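Local coordinates for protein toluene, o-xylene monooxygenase oxygenase subunit (PDB 2INC) that probably serves as the non-catalytic, largely helical partner subunit in the oxygenase complex of a bacterial monooxygenase that hydroxylates toluene and o-xylene, at residues 77-82 with 148-153; 223-228 with 256-261. All coordinates share one frame; numbering follows the deposited sequence.

Interaction 1: residues 77-82 with 148-153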
ATOM      1  N   ARG B  77       2.227 -12.732   5.406  1.00 32.94           N
ATOM      2  CA  ARG B  77       2.609 -11.624   4.549  1.00 32.71           C
ATOM      3  C   ARG B  77       3.847 -11.983   3.734  1.00 32.88           C
ATOM      4  O   ARG B  77       3.929 -11.661   2.544  1.00 33.48           O
ATOM      5  CB  ARG B  77       2.840 -10.373   5.395  1.00 34.23           C
ATOM      6  CG  ARG B  77       3.142  -9.144   4.589  1.00 34.65           C
ATOM      7  CD  ARG B  77       3.489  -8.003   5.584  1.00 36.51           C
ATOM      8  NE  ARG B  77       4.761  -8.254   6.267  1.00 37.43           N
ATOM      9  CZ  ARG B  77       5.968  -8.050   5.733  1.00 42.19           C
ATOM     10  NH1 ARG B  77       6.105  -7.560   4.490  1.00 41.69           N
ATOM     11  NH2 ARG B  77       7.064  -8.297   6.451  1.00 39.99           N
ATOM     12  N   THR B  78       4.814 -12.642   4.385  1.00 33.55           N
ATOM     13  CA  THR B  78       6.099 -12.920   3.723  1.00 33.84           C
ATOM     14  C   THR B  78       5.966 -14.191   2.831  1.00 33.31           C
ATOM     15  O   THR B  78       6.600 -14.280   1.786  1.00 31.97           O
ATOM     16  CB  THR B  78       7.246 -12.977   4.700  1.00 34.15           C
ATOM     17  OG1 THR B  78       6.948 -13.914   5.726  1.00 33.28           O
ATOM     18  CG2 THR B  78       7.475 -11.602   5.357  1.00 33.91           C
ATOM     19  N   TYR B  79       5.060 -15.095   3.176  1.00 32.27           N
ATOM     20  CA  TYR B  79       4.729 -16.244   2.323  1.00 32.05           C
ATOM     21  C   TYR B  79       4.208 -15.737   0.996  1.00 32.57           C
ATOM     22  O   TYR B  79       4.653 -16.184  -0.064  1.00 32.15           O
ATOM     23  CB  TYR B  79       3.649 -17.140   2.969  1.00 31.54           C
ATOM     24  CG  TYR B  79       3.244 -18.302   2.045  1.00 32.54           C
ATOM     25  CD1 TYR B  79       2.165 -18.179   1.156  1.00 34.64           C
ATOM     26  CD2 TYR B  79       3.964 -19.503   2.047  1.00 31.47           C
ATOM     27  CE1 TYR B  79       1.789 -19.255   0.303  1.00 31.79           C
ATOM     28  CE2 TYR B  79       3.624 -20.548   1.197  1.00 32.27           C
ATOM     29  CZ  TYR B  79       2.563 -20.423   0.328  1.00 31.49           C
ATOM     30  OH  TYR B  79       2.259 -21.499  -0.525  1.00 33.84           O
ATOM     31  N   ASN B  80       3.235 -14.822   1.020  1.00 34.85           N
ATOM     32  CA  ASN B  80       2.653 -14.369  -0.254  1.00 34.81           C
ATOM     33  C   ASN B  80       3.655 -13.531  -1.071  1.00 35.77           C
ATOM     34  O   ASN B  80       3.702 -13.634  -2.318  1.00 36.19           O
ATOM     35  CB  ASN B  80       1.377 -13.595  -0.064  1.00 35.91           C
ATOM     36  CG  ASN B  80       0.197 -14.456   0.361  1.00 39.54           C
ATOM     37  OD1 ASN B  80      -0.552 -14.055   1.239  1.00 44.80           O
ATOM     38  ND2 ASN B  80       0.003 -15.599  -0.270  1.00 34.79           N
ATOM     39  N   LEU B  81       4.499 -12.733  -0.412  1.00 35.72           N
ATOM     40  CA  LEU B  81       5.545 -12.030  -1.149  1.00 37.01           C
ATOM     41  C   LEU B  81       6.481 -13.011  -1.868  1.00 36.59           C
ATOM     42  O   LEU B  81       6.799 -12.840  -3.050  1.00 37.56           O
ATOM     43  CB  LEU B  81       6.393 -11.137  -0.240  1.00 36.78           C
ATOM     44  CG  LEU B  81       5.789  -9.785   0.103  1.00 42.36           C
ATOM     45  CD1 LEU B  81       6.651  -9.137   1.209  1.00 44.35           C
ATOM     46  CD2 LEU B  81       5.765  -8.894  -1.153  1.00 44.22           C
ATOM     47  N   LEU B  82       6.907 -14.038  -1.155  1.00 36.76           N
ATOM     48  CA  LEU B  82       7.882 -14.995  -1.664  1.00 36.74           C
ATOM     49  C   LEU B  82       7.251 -15.739  -2.813  1.00 36.39           C
ATOM     50  O   LEU B  82       7.836 -15.873  -3.901  1.00 35.51           O
ATOM     51  CB  LEU B  82       8.229 -15.987  -0.550  1.00 37.10           C
ATOM     52  CG  LEU B  82       9.449 -16.930  -0.617  1.00 39.51           C
ATOM     53  CD1 LEU B  82       9.104 -18.241   0.035  1.00 38.15           C
ATOM     54  CD2 LEU B  82      10.043 -17.171  -1.925  1.00 45.79           C
ATOM     55  N   ALA B 148       3.020 -26.131   8.808  1.00 29.69           N
ATOM     56  CA  ALA B 148       2.103 -27.061   8.089  1.00 29.02           C
ATOM     57  C   ALA B 148       1.067 -26.330   7.189  1.00 28.80           C
ATOM     58  O   ALA B 148       0.705 -26.830   6.077  1.00 29.06           O
ATOM     59  CB  ALA B 148       1.378 -28.043   9.135  1.00 28.70           C
ATOM     60  N   THR B 149       0.588 -25.167   7.660  1.00 28.74           N
ATOM     61  CA  THR B 149      -0.280 -24.270   6.882  1.00 28.87           C
ATOM     62  C   THR B 149       0.397 -23.891   5.574  1.00 28.64           C
ATOM     63  O   THR B 149      -0.159 -24.100   4.535  1.00 28.54           O
ATOM     64  CB  THR B 149      -0.647 -22.947   7.672  1.00 28.90           C
ATOM     65  OG1 THR B 149      -1.272 -23.303   8.949  1.00 29.60           O
ATOM     66  CG2 THR B 149      -1.680 -22.076   6.811  1.00 30.25           C
ATOM     67  N   TYR B 150       1.614 -23.354   5.638  1.00 28.77           N
ATOM     68  CA  TYR B 150       2.282 -22.868   4.408  1.00 29.09           C
ATOM     69  C   TYR B 150       2.714 -24.055   3.528  1.00 29.76           C
ATOM     70  O   TYR B 150       2.700 -23.969   2.313  1.00 31.67           O
ATOM     71  CB  TYR B 150       3.451 -21.913   4.750  1.00 29.84           C
ATOM     72  CG  TYR B 150       2.952 -20.769   5.635  1.00 30.39           C
ATOM     73  CD1 TYR B 150       3.645 -20.419   6.798  1.00 30.02           C
ATOM     74  CD2 TYR B 150       1.751 -20.110   5.346  1.00 32.70           C
ATOM     75  CE1 TYR B 150       3.173 -19.394   7.629  1.00 31.44           C
ATOM     76  CE2 TYR B 150       1.235 -19.078   6.227  1.00 30.71           C
ATOM     77  CZ  TYR B 150       1.993 -18.733   7.357  1.00 32.48           C
ATOM     78  OH  TYR B 150       1.524 -17.738   8.252  1.00 30.89           O
ATOM     79  N   GLU B 151       2.971 -25.199   4.143  1.00 29.58           N
ATOM     80  CA  GLU B 151       3.350 -26.381   3.374  1.00 29.66           C
ATOM     81  C   GLU B 151       2.111 -26.897   2.638  1.00 30.21           C
ATOM     82  O   GLU B 151       2.175 -27.355   1.509  1.00 28.04           O
ATOM     83  CB  GLU B 151       3.927 -27.425   4.341  1.00 29.43           C
ATOM     84  CG  GLU B 151       4.086 -28.852   3.723  1.00 32.11           C
ATOM     85  CD  GLU B 151       4.671 -29.858   4.731  1.00 33.15           C
ATOM     86  OE1 GLU B 151       5.538 -29.454   5.524  1.00 35.02           O
ATOM     87  OE2 GLU B 151       4.287 -31.045   4.661  1.00 34.60           O
ATOM     88  N   THR B 152       0.980 -26.832   3.293  1.00 28.67           N
ATOM     89  CA  THR B 152      -0.285 -27.258   2.636  1.00 29.13           C
ATOM     90  C   THR B 152      -0.530 -26.406   1.385  1.00 29.99           C
ATOM     91  O   THR B 152      -0.932 -26.929   0.319  1.00 28.63           O
ATOM     92  CB  THR B 152      -1.471 -27.171   3.609  1.00 28.80           C
ATOM     93  OG1 THR B 152      -1.185 -28.056   4.712  1.00 28.91           O
ATOM     94  CG2 THR B 152      -2.731 -27.675   2.954  1.00 28.19           C
ATOM     95  N   ALA B 153      -0.364 -25.088   1.554  1.00 29.50           N
ATOM     96  CA  ALA B 153      -0.523 -24.147   0.439  1.00 29.42           C
ATOM     97  C   ALA B 153       0.439 -24.519  -0.675  1.00 29.88           C
ATOM     98  O   ALA B 153       0.081 -24.459  -1.851  1.00 27.82           O
ATOM     99  CB  ALA B 153      -0.303 -22.730   0.922  1.00 28.70           C
TER
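The rings of Tyr-79 and Tyr-150 are nearly parallel, planes 22° apart, but so offset that little of one lies over the other, their centroids 5.3 Å apart. Tyr-79 CB sits over the rim of one face of the Tyr-150 ring, while Asn-80 ND2 lies in plane at the edge of the Tyr-79 ring. The slide also sets the ring against a methylene, Tyr-79 CD2 standing 3.7 Å from Tyr-150 CB. With its CG anti to the backbone N (chi1 177°), Tyr-79 reaches across to the other helix, far enough for Tyr-79 CZ to pack 3.7 Å from Ala-153 CB. The hydroxyl passes closer still, Tyr-79 OH lying 3.2 Å from Ala-153 CB. That small methyl lets the phenol end draw near the backbone, where the hydroxyl hydrogen-bonds to Asp-154 OD2 and to an aromatic side chain of another protein's chain. Tyr-150 OH likewise bonds to a polar side chain of another protein's chain, so both tyrosines also face a subunit interface. The pair thus joins helix 76-99 to helix 142-172 in the ferritin-like bundle, with Leu-74 of a loop against both tyrosines and helices 121-138 and 241-268 packing on neighbouring residues.

Interaction 2: residues 223-228 with 256-261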
ATOM      1  N   VAL B 223       8.579 -38.954  -2.293  1.00 36.07           N
ATOM      2  CA  VAL B 223       7.850 -38.299  -3.400  1.00 35.67           C
ATOM      3  C   VAL B 223       8.744 -37.287  -4.127  1.00 36.24           C
ATOM      4  O   VAL B 223       8.796 -37.225  -5.367  1.00 35.86           O
ATOM      5  CB  VAL B 223       6.577 -37.588  -2.892  1.00 35.27           C
ATOM      6  CG1 VAL B 223       5.944 -36.786  -4.042  1.00 37.58           C
ATOM      7  CG2 VAL B 223       5.614 -38.606  -2.367  1.00 33.02           C
ATOM      8  N   GLU B 224       9.492 -36.501  -3.356  1.00 36.10           N
ATOM      9  CA  GLU B 224      10.237 -35.406  -3.954  1.00 35.83           C
ATOM     10  C   GLU B 224      11.380 -35.965  -4.777  1.00 35.96           C
ATOM     11  O   GLU B 224      11.664 -35.451  -5.842  1.00 35.71           O
ATOM     12  CB  GLU B 224      10.738 -34.448  -2.882  1.00 34.94           C
ATOM     13  CG  GLU B 224       9.547 -33.705  -2.206  1.00 39.36           C
ATOM     14  CD  GLU B 224       9.826 -33.296  -0.758  1.00 43.54           C
ATOM     15  OE1 GLU B 224      11.005 -33.432  -0.267  1.00 45.58           O
ATOM     16  OE2 GLU B 224       8.855 -32.829  -0.109  1.00 44.21           O
ATOM     17  N   GLU B 225      12.032 -37.019  -4.281  1.00 37.30           N
ATOM     18  CA  GLU B 225      13.159 -37.616  -5.023  1.00 37.88           C
ATOM     19  C   GLU B 225      12.698 -38.358  -6.282  1.00 38.13           C
ATOM     20  O   GLU B 225      13.275 -38.185  -7.350  1.00 39.30           O
ATOM     21  CB  GLU B 225      14.084 -38.438  -4.108  1.00 38.25           C
ATOM     22  CG  GLU B 225      14.848 -37.587  -3.044  1.00 40.08           C
ATOM     23  CD  GLU B 225      15.557 -36.307  -3.568  1.00 45.76           C
ATOM     24  OE1 GLU B 225      16.309 -36.384  -4.576  1.00 43.88           O
ATOM     25  OE2 GLU B 225      15.390 -35.210  -2.953  1.00 45.76           O
ATOM     26  N   ALA B 226      11.606 -39.095  -6.199  1.00 37.64           N
ATOM     27  CA  ALA B 226      11.082 -39.745  -7.389  1.00 37.09           C
ATOM     28  C   ALA B 226      10.524 -38.772  -8.428  1.00 37.55           C
ATOM     29  O   ALA B 226      10.925 -38.774  -9.611  1.00 37.00           O
ATOM     30  CB  ALA B 226      10.026 -40.817  -6.995  1.00 36.57           C
ATOM     31  N   LEU B 227       9.606 -37.924  -7.989  1.00 37.44           N
ATOM     32  CA  LEU B 227       8.808 -37.127  -8.901  1.00 38.25           C
ATOM     33  C   LEU B 227       9.437 -35.805  -9.238  1.00 39.29           C
ATOM     34  O   LEU B 227       9.186 -35.268 -10.293  1.00 42.43           O
ATOM     35  CB  LEU B 227       7.417 -36.887  -8.327  1.00 37.55           C
ATOM     36  CG  LEU B 227       6.395 -37.969  -8.634  1.00 39.22           C
ATOM     37  CD1 LEU B 227       6.682 -39.295  -7.879  1.00 39.31           C
ATOM     38  CD2 LEU B 227       5.053 -37.457  -8.256  1.00 40.00           C
ATOM     39  N   LEU B 228      10.252 -35.231  -8.370  1.00 40.32           N
ATOM     40  CA  LEU B 228      10.811 -33.944  -8.759  1.00 40.01           C
ATOM     41  C   LEU B 228      12.223 -34.197  -9.254  1.00 40.84           C
ATOM     42  O   LEU B 228      12.548 -33.874 -10.400  1.00 41.08           O
ATOM     43  CB  LEU B 228      10.774 -32.919  -7.608  1.00 39.45           C
ATOM     44  CG  LEU B 228       9.420 -32.654  -6.957  1.00 37.17           C
ATOM     45  CD1 LEU B 228       9.553 -31.570  -5.867  1.00 38.28           C
ATOM     46  CD2 LEU B 228       8.370 -32.274  -7.997  1.00 40.42           C
ATOM     47  N   ARG B 256      12.319 -26.052   1.653  1.00 32.90           N
ATOM     48  CA  ARG B 256      11.745 -25.320   2.797  1.00 33.92           C
ATOM     49  C   ARG B 256      11.046 -26.222   3.837  1.00 33.83           C
ATOM     50  O   ARG B 256      11.254 -26.087   5.048  1.00 34.25           O
ATOM     51  CB  ARG B 256      10.778 -24.239   2.314  1.00 33.77           C
ATOM     52  CG  ARG B 256      10.340 -23.306   3.423  1.00 35.38           C
ATOM     53  CD  ARG B 256       9.688 -22.033   2.900  1.00 34.31           C
ATOM     54  NE  ARG B 256       8.563 -22.310   1.975  1.00 34.89           N
ATOM     55  CZ  ARG B 256       8.672 -22.146   0.669  1.00 34.36           C
ATOM     56  NH1 ARG B 256       7.669 -22.399  -0.167  1.00 31.96           N
ATOM     57  NH2 ARG B 256       9.821 -21.735   0.183  1.00 30.62           N
ATOM     58  N   HIS B 257      10.187 -27.131   3.358  1.00 32.49           N
ATOM     59  CA  HIS B 257       9.543 -28.074   4.233  1.00 31.45           C
ATOM     60  C   HIS B 257      10.570 -28.911   5.003  1.00 32.67           C
ATOM     61  O   HIS B 257      10.378 -29.180   6.180  1.00 32.44           O
ATOM     62  CB  HIS B 257       8.628 -29.000   3.442  1.00 30.84           C
ATOM     63  CG  HIS B 257       7.666 -28.263   2.553  1.00 29.64           C
ATOM     64  ND1 HIS B 257       7.083 -28.844   1.440  1.00 30.03           N
ATOM     65  CD2 HIS B 257       7.244 -26.971   2.569  1.00 29.49           C
ATOM     66  CE1 HIS B 257       6.294 -27.957   0.846  1.00 33.91           C
ATOM     67  NE2 HIS B 257       6.384 -26.808   1.500  1.00 30.36           N
ATOM     68  N   ARG B 258      11.639 -29.327   4.329  1.00 32.63           N
ATOM     69  CA  ARG B 258      12.672 -30.114   5.023  1.00 33.72           C
ATOM     70  C   ARG B 258      13.371 -29.263   6.088  1.00 34.34           C
ATOM     71  O   ARG B 258      13.769 -29.775   7.137  1.00 35.20           O
ATOM     72  CB  ARG B 258      13.692 -30.687   4.025  1.00 34.63           C
ATOM     73  CG  ARG B 258      13.207 -31.890   3.229  1.00 35.18           C
ATOM     74  CD  ARG B 258      14.162 -32.174   2.073  1.00 40.43           C
ATOM     75  NE  ARG B 258      13.486 -32.956   1.030  1.00 42.17           N
ATOM     76  CZ  ARG B 258      14.122 -33.457  -0.014  1.00 43.69           C
ATOM     77  NH1 ARG B 258      15.429 -33.253  -0.128  1.00 43.09           N
ATOM     78  NH2 ARG B 258      13.450 -34.141  -0.946  1.00 46.04           N
ATOM     79  N   ARG B 259      13.557 -27.988   5.807  1.00 34.19           N
ATOM     80  CA  ARG B 259      14.196 -27.097   6.793  1.00 34.72           C
ATOM     81  C   ARG B 259      13.418 -26.999   8.117  1.00 34.51           C
ATOM     82  O   ARG B 259      14.003 -27.100   9.193  1.00 34.67           O
ATOM     83  CB  ARG B 259      14.419 -25.712   6.222  1.00 35.36           C
ATOM     84  CG  ARG B 259      15.589 -25.643   5.195  1.00 37.32           C
ATOM     85  CD  ARG B 259      16.053 -24.216   5.000  1.00 37.33           C
ATOM     86  NE  ARG B 259      15.039 -23.356   4.377  1.00 39.04           N
ATOM     87  CZ  ARG B 259      14.845 -23.254   3.063  1.00 35.69           C
ATOM     88  NH1 ARG B 259      15.540 -24.003   2.230  1.00 39.05           N
ATOM     89  NH2 ARG B 259      13.927 -22.428   2.573  1.00 37.65           N
ATOM     90  N   TRP B 260      12.098 -26.839   8.054  1.00 34.50           N
ATOM     91  CA  TRP B 260      11.320 -26.759   9.285  1.00 32.54           C
ATOM     92  C   TRP B 260      11.166 -28.134   9.913  1.00 34.03           C
ATOM     93  O   TRP B 260      11.129 -28.226  11.154  1.00 34.25           O
ATOM     94  CB  TRP B 260       9.993 -26.011   9.127  1.00 33.02           C
ATOM     95  CG  TRP B 260       8.781 -26.788   8.586  1.00 29.37           C
ATOM     96  CD1 TRP B 260       8.248 -26.692   7.341  1.00 33.05           C
ATOM     97  CD2 TRP B 260       7.898 -27.648   9.332  1.00 30.00           C
ATOM     98  NE1 TRP B 260       7.104 -27.492   7.242  1.00 29.45           N
ATOM     99  CE2 TRP B 260       6.885 -28.086   8.448  1.00 29.95           C
ATOM    100  CE3 TRP B 260       7.867 -28.115  10.662  1.00 31.35           C
ATOM    101  CZ2 TRP B 260       5.880 -28.913   8.853  1.00 29.04           C
ATOM    102  CZ3 TRP B 260       6.893 -28.966  11.046  1.00 33.31           C
ATOM    103  CH2 TRP B 260       5.894 -29.363  10.160  1.00 31.34           C
ATOM    104  N   SER B 261      11.116 -29.191   9.079  1.00 34.63           N
ATOM    105  CA  SER B 261      11.004 -30.564   9.595  1.00 35.97           C
ATOM    106  C   SER B 261      12.285 -30.894  10.390  1.00 36.79           C
ATOM    107  O   SER B 261      12.217 -31.468  11.473  1.00 34.97           O
ATOM    108  CB  SER B 261      10.785 -31.572   8.479  1.00 35.59           C
ATOM    109  OG  SER B 261       9.541 -31.352   7.840  1.00 37.56           O
TER
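A single nitrogen, Arg-258 NH2, is shared by the carboxylates of two consecutive glutamates, Glu-224 and Glu-225, in a buried salt-bridge network between successive helices of the ferritin-like bundle. Glu-224 OE1 is itself gripped twice, side-on, with Arg-258 NE at 2.8 Å. Arg-258 NH2 comes to 2.6 Å from Glu-224 OE1, on the oxygen's anti lone pair. Neither of these bonds is straight, as expected when two N-H groups converge on one atom. From the next residue along the helix, Glu-225 OE2 offers its anti lone pair to Arg-258 NH2 at 3.0 Å, in a straighter bond (162°), and takes a weak one from Arg-258 NH1. Both oxygens lie near the guanidinium plane, at its edge, although the Glu-225 carboxylate is turned 53° from it. Arg-258, extended from CG to NE, bridges most of the gap between backbones; Glu-225 instead bends at chi2 (-48°), which carries its carboxylate inward. A leucine in place of Arg-258 would probably leave Glu-224 OE1 without its two N-H donors and Glu-225 with only Lys-251 of its two cations, weakening the tie between helices 208-237 and 241-268. Lys-220 pairs with Glu-224 OE2 and Lys-251 with Glu-225 OE2, so the adjacent negative charges are balanced from several directions, and both glutamates are likely to stay ionised despite being buried.

Overall arrangement
Interactions 1 and 2 belong to one helical bundle, their centres about 16 Å apart, and meet where helix 142-172 lies against helix 241-268. Glu-151 OE1 and Trp-260 NE1, 3.0 Å apart, probably form a weak hydrogen bond, and Glu-151 CA packs 3.6 Å from His-257 NE2. Leu-82, on helix 76-99, also touches Arg-256. Two residues tie them further: Asp-154 takes the hydroxyl of Tyr-79 on one oxygen and Arg-256 with His-257 on the other, while Asn-216 bonds both Glu-151 and Ser-261. The contacts join helices in complementary ways, aromatic packing beside a subunit interface and charge pairing within the chain. In this family the diiron centre belongs to a different subunit; neither contact involves metal or ligand.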